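Local coordinates for Hth-type dhaklm operon transcriptional activator DHAS (Lactococcus lactis subsp. lactis il1403, PDB 2IU5), which activates transcription of the dhaKLM operon in complex with DhaQ when dihydroxyacetone is present, binding an inverted repeat that partly overlaps the promoter's -35 sequence as a homodimeric TetR-family regulator, at the interface of chains A and B. Sequence-based numbering; all coordinates share one arbitrary frame. Chains: chain A/B, Hth-type dhaklm operon transcriptional activator DHAS.

The interface of chains A and B. Residues chain A 151-152, 155-156; chain B 147-148, 151-152, 155.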
# COMPACT_ATOMS: atom_id res chain seq x y z
N ALA A 151 3.22 -0.17 4.24
CA ALA A 151 2.35 -0.20 3.05
C ALA A 151 0.93 -0.56 3.45
O ALA A 151 -0.03 0.04 2.94
CB ALA A 151 2.88 -1.19 2.00
N ALA A 152 0.81 -1.53 4.34
CA ALA A 152 -0.52 -1.94 4.83
C ALA A 152 -1.21 -0.79 5.55
O ALA A 152 -2.35 -0.45 5.24
CB ALA A 152 -0.41 -3.13 5.75
N ALA A 155 -2.22 2.12 3.23
CA ALA A 155 -3.38 1.82 2.39
C ALA A 155 -4.68 1.87 3.19
O ALA A 155 -5.69 2.42 2.73
CB ALA A 155 -3.22 0.44 1.75
N ILE A 156 -4.65 1.29 4.38
CA ILE A 156 -5.84 1.19 5.21
C ILE A 156 -6.24 2.59 5.69
O ILE A 156 -7.43 2.94 5.65
CB ILE A 156 -5.58 0.30 6.43
CG1 ILE A 156 -5.45 -1.16 6.00
CG2 ILE A 156 -6.66 0.51 7.47
CD1 ILE A 156 -6.73 -1.76 5.52
N ARG B 147 -7.70 -7.55 4.48
CA ARG B 147 -7.46 -6.25 3.86
C ARG B 147 -6.04 -5.75 4.12
O ARG B 147 -5.36 -5.27 3.22
CB ARG B 147 -8.49 -5.21 4.33
CG ARG B 147 -9.86 -5.41 3.71
CD ARG B 147 -10.98 -5.07 4.70
NE ARG B 147 -10.73 -3.83 5.44
CZ ARG B 147 -11.23 -3.58 6.66
NH1 ARG B 147 -11.99 -4.49 7.26
NH2 ARG B 147 -10.96 -2.43 7.26
N TYR B 148 -5.60 -5.87 5.37
CA TYR B 148 -4.27 -5.39 5.76
C TYR B 148 -3.18 -6.10 4.99
O TYR B 148 -2.30 -5.47 4.42
CB TYR B 148 -4.10 -5.64 7.25
CG TYR B 148 -2.87 -5.08 7.94
CD1 TYR B 148 -2.94 -3.86 8.60
CD2 TYR B 148 -1.65 -5.77 7.94
CE1 TYR B 148 -1.84 -3.33 9.23
CE2 TYR B 148 -0.52 -5.25 8.58
CZ TYR B 148 -0.63 -4.03 9.22
OH TYR B 148 0.47 -3.50 9.87
N ALA B 151 -3.16 -5.61 1.05
CA ALA B 151 -2.51 -4.33 0.73
C ALA B 151 -0.99 -4.43 0.86
O ALA B 151 -0.27 -3.90 0.04
CB ALA B 151 -3.04 -3.25 1.68
N ALA B 152 -0.51 -5.10 1.89
CA ALA B 152 0.93 -5.20 2.13
C ALA B 152 1.58 -5.99 1.01
O ALA B 152 2.55 -5.54 0.41
CB ALA B 152 1.18 -5.88 3.46
N ALA B 155 1.64 -4.20 -2.39
CA ALA B 155 2.65 -3.15 -2.48
C ALA B 155 4.05 -3.74 -2.58
O ALA B 155 4.88 -3.26 -3.35
CB ALA B 155 2.54 -2.23 -1.26
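Helix 139-163 of each DhaS subunit meets its twin across the dimer two-fold, with alanine methyls of A:Ala151, A:Ala152 and A:Ala155 set against B:Tyr148, B:Ala151, B:Ala152 and B:Ala155. CB of A:Ala152 faces CB of B:Ala152, its mate across the two-fold, at 3.9 Å. CA of A:Ala152 and CA of B:Ala152 lie 4.5 Å apart, an approach the small methyls probably allow. The ring contact is CH-pi, the methyl CB of A:Ala152 standing 3.4 Å above the plane of the B:Tyr148 ring and over its centre. With CG anti to the backbone N (chi1 -173°), the ring is turned so that one face lies under the A:Ala152 methyl. The same CB of A:Ala152 also lies 3.3 Å from the main-chain carbonyl O of B:Tyr148. An alanine in place of B:Tyr148 would probably leave the A:Ala152 methyl without its aromatic face and open a gap beside it. Further along, CB of A:Ala151 and CB of B:Ala155 meet tip to tip at 3.4 Å, a snug approach for two methyls. The exchanged pair, CB of A:Ala155 and CB of B:Ala151, is slightly wider at 3.7 Å. At the margin, A:Ile156 crosses B:Arg147 at about a right angle, its CD1 touching the arginine's aliphatic CB at 4.1 Å. No nitrogen or oxygen bonds across this patch, so apolar fit carries it. It lies within the penultimate long helix, in the C-terminal regulatory region, well away from the DNA-binding helix-turn-helix domains.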